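Uncharacterized protein (Nostoc punctiforme, PDB 2QDR) is of unknown function but has a cupin-type double-stranded beta-helix fold and may act as a dioxygenase. Local coordinates at residues E47-N59 and D259-P271. Residues are numbered along the deposited sequence; the frame is centred on the assembly and turned at random.
Sequences EYLPRQYQFFDTN and DHYWYCPSFSTLP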
ATOM      1  N   GLU A  47      47.862  10.301 -13.626  1.00 64.90           N
ATOM      2  CA  GLU A  47      47.012  10.163 -14.815  1.00 64.65           C
ATOM      3  C   GLU A  47      45.713   9.472 -14.440  1.00 63.56           C
ATOM      4  O   GLU A  47      45.536   9.049 -13.293  1.00 63.47           O
ATOM      5  CB  GLU A  47      47.714   9.343 -15.926  1.00 64.72           C
ATOM      6  CG  GLU A  47      48.926   9.969 -16.653  1.00 68.25           C
ATOM      7  CD  GLU A  47      48.588  11.188 -17.542  1.00 71.21           C
ATOM      8  OE1 GLU A  47      47.411  11.595 -17.624  1.00 77.44           O
ATOM      9  OE2 GLU A  47      49.514  11.740 -18.181  1.00 71.04           O
ATOM     10  N   TYR A  48      44.796   9.397 -15.405  1.00 62.27           N
ATOM     11  CA  TYR A  48      43.519   8.714 -15.237  1.00 60.06           C
ATOM     12  C   TYR A  48      43.795   7.227 -15.109  1.00 59.59           C
ATOM     13  O   TYR A  48      44.488   6.662 -15.955  1.00 60.11           O
ATOM     14  CB  TYR A  48      42.561   9.009 -16.402  1.00 58.84           C
ATOM     15  CG  TYR A  48      41.376   8.053 -16.523  1.00 59.70           C
ATOM     16  CD1 TYR A  48      40.395   7.985 -15.529  1.00 57.75           C
ATOM     17  CD2 TYR A  48      41.207   7.254 -17.669  1.00 55.28           C
ATOM     18  CE1 TYR A  48      39.313   7.113 -15.641  1.00 58.30           C
ATOM     19  CE2 TYR A  48      40.119   6.393 -17.796  1.00 55.56           C
ATOM     20  CZ  TYR A  48      39.174   6.326 -16.780  1.00 57.49           C
ATOM     21  OH  TYR A  48      38.096   5.484 -16.887  1.00 54.11           O
ATOM     22  N   LEU A  49      43.283   6.632 -14.026  1.00 59.19           N
ATOM     23  CA  LEU A  49      43.429   5.217 -13.707  1.00 58.61           C
ATOM     24  C   LEU A  49      42.087   4.549 -13.970  1.00 58.18           C
ATOM     25  O   LEU A  49      41.187   4.654 -13.137  1.00 58.75           O
ATOM     26  CB  LEU A  49      43.851   5.049 -12.252  1.00 58.43           C
ATOM     27  CG  LEU A  49      45.147   5.760 -11.863  1.00 57.15           C
ATOM     28  CD1 LEU A  49      45.503   5.412 -10.430  1.00 58.39           C
ATOM     29  CD2 LEU A  49      46.304   5.394 -12.785  1.00 53.86           C
ATOM     30  N   PRO A  50      41.943   3.856 -15.124  1.00 57.81           N
ATOM     31  CA  PRO A  50      40.637   3.262 -15.422  1.00 57.12           C
ATOM     32  C   PRO A  50      40.207   2.150 -14.482  1.00 56.43           C
ATOM     33  O   PRO A  50      41.035   1.383 -14.020  1.00 55.85           O
ATOM     34  CB  PRO A  50      40.823   2.684 -16.835  1.00 56.71           C
ATOM     35  CG  PRO A  50      42.057   3.293 -17.359  1.00 55.31           C
ATOM     36  CD  PRO A  50      42.914   3.563 -16.198  1.00 56.56           C
ATOM     37  N   ARG A  51      38.906   2.128 -14.196  1.00 56.86           N
ATOM     38  CA  ARG A  51      38.254   1.146 -13.339  1.00 56.60           C
ATOM     39  C   ARG A  51      38.869   1.017 -11.939  1.00 57.93           C
ATOM     40  O   ARG A  51      38.760  -0.038 -11.317  1.00 57.82           O
ATOM     41  CB  ARG A  51      38.269  -0.205 -14.052  1.00 55.29           C
ATOM     42  CG  ARG A  51      37.745  -0.123 -15.464  1.00 50.62           C
ATOM     43  CD  ARG A  51      37.575  -1.468 -16.050  1.00 43.14           C
ATOM     44  NE  ARG A  51      37.030  -1.414 -17.400  1.00 36.09           N
ATOM     45  CZ  ARG A  51      36.716  -2.487 -18.127  1.00 34.54           C
ATOM     46  NH1 ARG A  51      36.874  -3.721 -17.645  1.00 38.70           N
ATOM     47  NH2 ARG A  51      36.228  -2.334 -19.352  1.00 36.96           N
ATOM     48  N   GLN A  52      39.452   2.110 -11.433  1.00 59.17           N
ATOM     49  CA  GLN A  52      40.104   2.124 -10.126  1.00 59.31           C
ATOM     50  C   GLN A  52      39.491   3.150  -9.186  1.00 58.55           C
ATOM     51  O   GLN A  52      39.532   4.342  -9.459  1.00 58.17           O
ATOM     52  CB  GLN A  52      41.613   2.407 -10.283  1.00 59.40           C
ATOM     53  CG  GLN A  52      42.418   2.405  -8.960  1.00 59.87           C
ATOM     54  CD  GLN A  52      42.356   1.077  -8.214  1.00 57.62           C
ATOM     55  OE1 GLN A  52      42.781   0.039  -8.732  1.00 51.47           O
ATOM     56  NE2 GLN A  52      41.866   1.115  -6.975  1.00 56.64           N
ATOM     57  N   TYR A  53      38.936   2.670  -8.073  1.00 59.04           N
ATOM     58  CA  TYR A  53      38.361   3.547  -7.055  1.00 58.12           C
ATOM     59  C   TYR A  53      39.518   4.247  -6.373  1.00 58.46           C
ATOM     60  O   TYR A  53      40.588   3.645  -6.222  1.00 59.60           O
ATOM     61  CB  TYR A  53      37.521   2.775  -6.021  1.00 57.08           C
ATOM     62  CG  TYR A  53      38.259   1.681  -5.249  1.00 57.76           C
ATOM     63  CD1 TYR A  53      39.008   1.972  -4.113  1.00 55.51           C
ATOM     64  CD2 TYR A  53      38.187   0.349  -5.652  1.00 57.72           C
ATOM     65  CE1 TYR A  53      39.688   0.977  -3.424  1.00 54.86           C
ATOM     66  CE2 TYR A  53      38.860  -0.653  -4.964  1.00 55.26           C
ATOM     67  CZ  TYR A  53      39.604  -0.332  -3.849  1.00 54.15           C
ATOM     68  OH  TYR A  53      40.270  -1.315  -3.155  1.00 54.69           O
ATOM     69  N   GLN A  54      39.341   5.519  -6.017  1.00 58.38           N
ATOM     70  CA  GLN A  54      40.385   6.282  -5.320  1.00 58.67           C
ATOM     71  C   GLN A  54      39.762   7.107  -4.205  1.00 59.65           C
ATOM     72  O   GLN A  54      38.791   7.819  -4.446  1.00 58.79           O
ATOM     73  CB  GLN A  54      41.140   7.209  -6.255  1.00 58.52           C
ATOM     74  CG  GLN A  54      41.789   6.528  -7.443  1.00 57.88           C
ATOM     75  CD  GLN A  54      42.651   7.479  -8.240  1.00 58.02           C
ATOM     76  OE1 GLN A  54      43.258   8.389  -7.685  1.00 59.42           O
ATOM     77  NE2 GLN A  54      42.751   7.246  -9.538  1.00 59.30           N
ATOM     78  N   PHE A  55      40.333   7.006  -3.000  1.00 60.39           N
ATOM     79  CA  PHE A  55      39.861   7.724  -1.833  1.00 60.64           C
ATOM     80  C   PHE A  55      40.982   8.561  -1.242  1.00 60.71           C
ATOM     81  O   PHE A  55      42.119   8.095  -1.167  1.00 60.48           O
ATOM     82  CB  PHE A  55      39.415   6.760  -0.733  1.00 60.74           C
ATOM     83  CG  PHE A  55      38.559   5.615  -1.204  1.00 62.40           C
ATOM     84  CD1 PHE A  55      37.435   5.843  -1.973  1.00 62.46           C
ATOM     85  CD2 PHE A  55      38.803   4.312  -0.751  1.00 65.74           C
ATOM     86  CE1 PHE A  55      36.610   4.790  -2.385  1.00 62.49           C
ATOM     87  CE2 PHE A  55      37.974   3.242  -1.139  1.00 64.05           C
ATOM     88  CZ  PHE A  55      36.877   3.488  -1.964  1.00 63.52           C
ATOM     89  N   PHE A  56      40.670   9.779  -0.798  1.00 60.10           N
ATOM     90  CA  PHE A  56      41.681  10.645  -0.174  1.00 59.26           C
ATOM     91  C   PHE A  56      41.088  11.787   0.662  1.00 59.72           C
ATOM     92  O   PHE A  56      39.949  12.214   0.457  1.00 59.46           O
ATOM     93  CB  PHE A  56      42.665  11.210  -1.212  1.00 58.37           C
ATOM     94  CG  PHE A  56      42.021  11.961  -2.332  1.00 58.14           C
ATOM     95  CD1 PHE A  56      41.647  11.303  -3.498  1.00 56.35           C
ATOM     96  CD2 PHE A  56      41.827  13.335  -2.244  1.00 56.54           C
ATOM     97  CE1 PHE A  56      41.073  11.994  -4.549  1.00 56.11           C
ATOM     98  CE2 PHE A  56      41.248  14.035  -3.294  1.00 56.71           C
ATOM     99  CZ  PHE A  56      40.878  13.366  -4.451  1.00 55.19           C
ATOM    100  N   ASP A  57      41.899  12.255   1.608  1.00 59.76           N
ATOM    101  CA  ASP A  57      41.552  13.327   2.507  1.00 59.82           C
ATOM    102  C   ASP A  57      41.794  14.624   1.757  1.00 59.54           C
ATOM    103  O   ASP A  57      42.914  14.877   1.328  1.00 59.11           O
ATOM    104  CB  ASP A  57      42.429  13.247   3.768  1.00 60.15           C
ATOM    105  CG  ASP A  57      42.048  14.255   4.857  1.00 60.98           C
ATOM    106  OD1 ASP A  57      41.056  15.005   4.720  1.00 60.61           O
ATOM    107  OD2 ASP A  57      42.769  14.284   5.881  1.00 63.84           O
ATOM    108  N   THR A  58      40.750  15.438   1.591  1.00 60.25           N
ATOM    109  CA  THR A  58      40.877  16.733   0.904  1.00 61.31           C
ATOM    110  C   THR A  58      41.711  17.742   1.723  1.00 62.16           C
ATOM    111  O   THR A  58      42.268  18.675   1.135  1.00 62.97           O
ATOM    112  CB  THR A  58      39.505  17.349   0.521  1.00 61.99           C
ATOM    113  OG1 THR A  58      38.697  17.558   1.693  1.00 64.93           O
ATOM    114  CG2 THR A  58      38.769  16.437  -0.455  1.00 61.17           C
ATOM    115  N   ASN A  59      41.793  17.559   3.051  1.00 61.69           N
ATOM    116  CA  ASN A  59      42.614  18.414   3.914  1.00 61.83           C
ATOM    117  C   ASN A  59      44.076  18.410   3.452  1.00 62.41           C
ATOM    118  O   ASN A  59      44.708  19.457   3.416  1.00 63.60           O
ATOM    119  CB  ASN A  59      42.581  17.965   5.384  1.00 61.94           C
ATOM    120  CG  ASN A  59      41.216  18.123   6.052  1.00 60.80           C
ATOM    121  OD1 ASN A  59      40.490  19.079   5.824  1.00 61.07           O
ATOM    122  ND2 ASN A  59      40.908  17.206   6.948  1.00 62.63           N
ATOM    123  N   ASP A 259      35.288  15.413   5.354  1.00 62.07           N
ATOM    124  CA  ASP A 259      36.195  16.066   4.388  1.00 62.65           C
ATOM    125  C   ASP A 259      36.974  15.104   3.446  1.00 62.03           C
ATOM    126  O   ASP A 259      37.821  15.564   2.690  1.00 60.26           O
ATOM    127  CB  ASP A 259      37.139  17.107   5.066  1.00 63.29           C
ATOM    128  CG  ASP A 259      36.375  18.216   5.793  1.00 64.22           C
ATOM    129  OD1 ASP A 259      35.271  18.613   5.369  1.00 66.07           O
ATOM    130  OD2 ASP A 259      36.908  18.728   6.788  1.00 71.68           O
ATOM    131  N   HIS A 260      36.671  13.802   3.472  1.00 62.48           N
ATOM    132  CA  HIS A 260      37.307  12.845   2.547  1.00 62.67           C
ATOM    133  C   HIS A 260      36.456  12.819   1.286  1.00 62.40           C
ATOM    134  O   HIS A 260      35.241  12.994   1.339  1.00 63.31           O
ATOM    135  CB  HIS A 260      37.458  11.449   3.139  1.00 63.03           C
ATOM    136  CG  HIS A 260      38.564  11.335   4.144  1.00 65.06           C
ATOM    137  ND1 HIS A 260      39.666  10.529   3.945  1.00 64.90           N
ATOM    138  CD2 HIS A 260      38.779  11.983   5.313  1.00 63.05           C
ATOM    139  CE1 HIS A 260      40.481  10.643   4.977  1.00 66.66           C
ATOM    140  NE2 HIS A 260      39.971  11.526   5.817  1.00 65.36           N
ATOM    141  N   TYR A 261      37.109  12.615   0.155  1.00 62.50           N
ATOM    142  CA  TYR A 261      36.456  12.579  -1.144  1.00 62.82           C
ATOM    143  C   TYR A 261      36.800  11.316  -1.914  1.00 62.83           C
ATOM    144  O   TYR A 261      37.837  10.693  -1.664  1.00 64.33           O
ATOM    145  CB  TYR A 261      36.903  13.814  -1.929  1.00 64.23           C
ATOM    146  CG  TYR A 261      36.560  13.857  -3.406  1.00 63.24           C
ATOM    147  CD1 TYR A 261      37.424  13.304  -4.335  1.00 64.59           C
ATOM    148  CD2 TYR A 261      35.404  14.471  -3.869  1.00 62.07           C
ATOM    149  CE1 TYR A 261      37.155  13.332  -5.666  1.00 66.05           C
ATOM    150  CE2 TYR A 261      35.118  14.512  -5.225  1.00 65.34           C
ATOM    151  CZ  TYR A 261      36.008  13.941  -6.119  1.00 66.96           C
ATOM    152  OH  TYR A 261      35.770  13.954  -7.470  1.00 64.29           O
ATOM    153  N   TRP A 262      35.924  10.929  -2.836  1.00 62.19           N
ATOM    154  CA  TRP A 262      36.191   9.766  -3.670  1.00 62.33           C
ATOM    155  C   TRP A 262      35.823   9.993  -5.134  1.00 61.46           C
ATOM    156  O   TRP A 262      35.091  10.923  -5.474  1.00 61.40           O
ATOM    157  CB  TRP A 262      35.481   8.520  -3.139  1.00 62.52           C
ATOM    158  CG  TRP A 262      34.019   8.523  -3.183  1.00 62.45           C
ATOM    159  CD1 TRP A 262      33.229   8.086  -4.197  1.00 63.42           C
ATOM    160  CD2 TRP A 262      33.147   8.921  -2.134  1.00 65.09           C
ATOM    161  NE1 TRP A 262      31.909   8.209  -3.856  1.00 63.56           N
ATOM    162  CE2 TRP A 262      31.830   8.730  -2.595  1.00 64.73           C
ATOM    163  CE3 TRP A 262      33.349   9.454  -0.855  1.00 61.30           C
ATOM    164  CZ2 TRP A 262      30.719   9.026  -1.813  1.00 65.58           C
ATOM    165  CZ3 TRP A 262      32.252   9.758  -0.092  1.00 64.65           C
ATOM    166  CH2 TRP A 262      30.950   9.541  -0.568  1.00 64.73           C
ATOM    167  N   TYR A 263      36.388   9.127  -5.972  1.00 60.23           N
ATOM    168  CA  TYR A 263      36.180   9.116  -7.406  1.00 60.16           C
ATOM    169  C   TYR A 263      36.267   7.672  -7.868  1.00 59.86           C
ATOM    170  O   TYR A 263      37.278   7.021  -7.677  1.00 60.57           O
ATOM    171  CB  TYR A 263      37.212   9.975  -8.143  1.00 59.24           C
ATOM    172  CG  TYR A 263      37.094   9.863  -9.646  1.00 57.83           C
ATOM    173  CD1 TYR A 263      36.064  10.500 -10.325  1.00 60.35           C
ATOM    174  CD2 TYR A 263      38.011   9.129 -10.394  1.00 56.66           C
ATOM    175  CE1 TYR A 263      35.944  10.410 -11.712  1.00 62.47           C
ATOM    176  CE2 TYR A 263      37.898   9.024 -11.783  1.00 58.49           C
ATOM    177  CZ  TYR A 263      36.863   9.666 -12.437  1.00 60.52           C
ATOM    178  OH  TYR A 263      36.751   9.575 -13.807  1.00 59.21           O
ATOM    179  N   CYS A 264      35.190   7.186  -8.461  1.00 60.56           N
ATOM    180  CA  CYS A 264      35.095   5.827  -8.937  1.00 61.44           C
ATOM    181  C   CYS A 264      34.676   5.870 -10.392  1.00 61.39           C
ATOM    182  O   CYS A 264      33.489   6.069 -10.667  1.00 62.40           O
ATOM    183  CB  CYS A 264      34.061   5.082  -8.104  1.00 61.49           C
ATOM    184  SG  CYS A 264      34.414   5.170  -6.336  1.00 67.77           S
ATOM    185  N   PRO A 265      35.627   5.692 -11.333  1.00 61.00           N
ATOM    186  CA  PRO A 265      35.215   5.737 -12.729  1.00 61.19           C
ATOM    187  C   PRO A 265      34.430   4.480 -13.104  1.00 60.81           C
ATOM    188  O   PRO A 265      34.304   3.561 -12.299  1.00 60.26           O
ATOM    189  CB  PRO A 265      36.540   5.833 -13.495  1.00 61.50           C
ATOM    190  CG  PRO A 265      37.502   5.138 -12.646  1.00 62.50           C
ATOM    191  CD  PRO A 265      37.073   5.437 -11.217  1.00 62.77           C
ATOM    192  N   SER A 266      33.909   4.454 -14.319  1.00 60.93           N
ATOM    193  CA  SER A 266      33.108   3.328 -14.784  1.00 61.81           C
ATOM    194  C   SER A 266      33.796   1.965 -14.653  1.00 61.59           C
ATOM    195  O   SER A 266      34.963   1.828 -14.968  1.00 62.26           O
ATOM    196  CB  SER A 266      32.672   3.579 -16.220  1.00 61.85           C
ATOM    197  OG  SER A 266      31.858   4.739 -16.228  1.00 66.40           O
ATOM    198  N   PHE A 267      33.040   1.003 -14.125  1.00 61.06           N
ATOM    199  CA  PHE A 267      33.450  -0.405 -13.909  1.00 60.08           C
ATOM    200  C   PHE A 267      34.470  -0.616 -12.775  1.00 59.32           C
ATOM    201  O   PHE A 267      35.259  -1.552 -12.822  1.00 59.66           O
ATOM    202  CB  PHE A 267      33.915  -1.076 -15.225  1.00 58.45           C
ATOM    203  CG  PHE A 267      32.918  -0.939 -16.345  1.00 60.38           C
ATOM    204  CD1 PHE A 267      31.779  -1.741 -16.381  1.00 56.64           C
ATOM    205  CD2 PHE A 267      33.113   0.001 -17.367  1.00 56.58           C
ATOM    206  CE1 PHE A 267      30.846  -1.607 -17.411  1.00 56.20           C
ATOM    207  CE2 PHE A 267      32.184   0.134 -18.406  1.00 56.95           C
ATOM    208  CZ  PHE A 267      31.047  -0.670 -18.422  1.00 56.64           C
ATOM    209  N   SER A 268      34.418   0.236 -11.752  1.00 59.50           N
ATOM    210  CA  SER A 268      35.271   0.096 -10.580  1.00 59.58           C
ATOM    211  C   SER A 268      34.620  -0.964  -9.709  1.00 58.62           C
ATOM    212  O   SER A 268      33.413  -1.154  -9.770  1.00 57.81           O
ATOM    213  CB  SER A 268      35.369   1.396  -9.796  1.00 59.46           C
ATOM    214  OG  SER A 268      35.897   2.436 -10.578  1.00 60.33           O
ATOM    215  N   THR A 269      35.417  -1.647  -8.905  1.00 59.24           N
ATOM    216  CA  THR A 269      34.920  -2.699  -8.022  1.00 60.34           C
ATOM    217  C   THR A 269      35.088  -2.213  -6.588  1.00 61.32           C
ATOM    218  O   THR A 269      36.159  -2.362  -5.992  1.00 62.93           O
ATOM    219  CB  THR A 269      35.652  -4.017  -8.286  1.00 60.83           C
ATOM    220  OG1 THR A 269      35.500  -4.361  -9.667  1.00 58.58           O
ATOM    221  CG2 THR A 269      35.090  -5.144  -7.404  1.00 62.02           C
ATOM    222  N   LEU A 270      34.027  -1.623  -6.043  1.00 60.88           N
ATOM    223  CA  LEU A 270      34.072  -1.067  -4.689  1.00 61.27           C
ATOM    224  C   LEU A 270      34.015  -2.121  -3.589  1.00 61.75           C
ATOM    225  O   LEU A 270      33.131  -2.979  -3.616  1.00 62.11           O
ATOM    226  CB  LEU A 270      32.955  -0.029  -4.462  1.00 61.13           C
ATOM    227  CG  LEU A 270      33.230   1.371  -5.043  1.00 64.11           C
ATOM    228  CD1 LEU A 270      34.273   2.146  -4.206  1.00 65.39           C
ATOM    229  CD2 LEU A 270      33.655   1.348  -6.527  1.00 63.44           C
ATOM    230  N   PRO A 271      34.954  -2.060  -2.615  1.00 62.51           N
ATOM    231  CA  PRO A 271      34.919  -3.024  -1.511  1.00 62.09           C
ATOM    232  C   PRO A 271      33.691  -2.905  -0.619  1.00 61.91           C
ATOM    233  O   PRO A 271      32.865  -2.018  -0.799  1.00 62.45           O
ATOM    234  CB  PRO A 271      36.164  -2.660  -0.682  1.00 62.90           C
ATOM    235  CG  PRO A 271      37.040  -1.874  -1.588  1.00 61.89           C
ATOM    236  CD  PRO A 271      36.120  -1.154  -2.496  1.00 62.91           C
TER
HETATM  237  O   HOH W   1      37.124   3.266 -15.807  1.00 53.42           O
HETATM  238  O   HOH W   2      38.554  -0.654  -8.604  1.00 57.81           O
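An edge-strand pairing in a cupin-type sheet joins Gln54 and Phe56 to Tyr263 and Tyr261: strand 54-57, outermost in its sheet within this chain, runs antiparallel to strand 260-264. Gln54 and Phe56 each exchange two backbone hydrogen bonds with their partners, the straightest from Tyr261 N to Phe56 O (2.9 Å, 174°). On the face carrying these four side chains, the Phe56 and Tyr261 rings lie side by side and point the same way, with CZ of Phe56 3.5 Å from CD1 of Tyr261 and their planes turned 52° apart. The Tyr261 hydroxyl bonds Glu241 and Thr85. On the other face, the non-hydrogen-bonded pair Asp57 and His260 meets by CH-pi contact, Asp57 CB lying over one face of the imidazole 3.7 Å from its centroid, while ND1 of His260 bonds the Tyr254 hydroxyl. An alanine in place of His260 would probably leave Asp57 CB without the ring it packs on and the Tyr254 hydroxyl without this partner. The Phe55 ring presents its edge to Trp262 CB and Leu270 CD1. Just before strand 54-57, the Tyr53 ring, its CG set between the backbone N and the carbonyl carbon (chi1 59°), takes Pro271 CD over one face at 3.9 Å from the centroid and Gln52 NE2 over the other. That amide nitrogen donates to Tyr53 O in the carbonyl plane (2.9 Å). The type II turn Leu49 to Gln52, ahead of strand 54-57, packs against the type II turn Pro265 to Ser268, which follows strand 260-264; a water links Tyr48 OH, Arg51 N and Ser266 O, and CD of Arg51 rests 3.8 Å from Phe267 CB. Strand 54-57 thus extends the edge of an antiparallel sheet of the double-stranded beta-helix, the cupin fold.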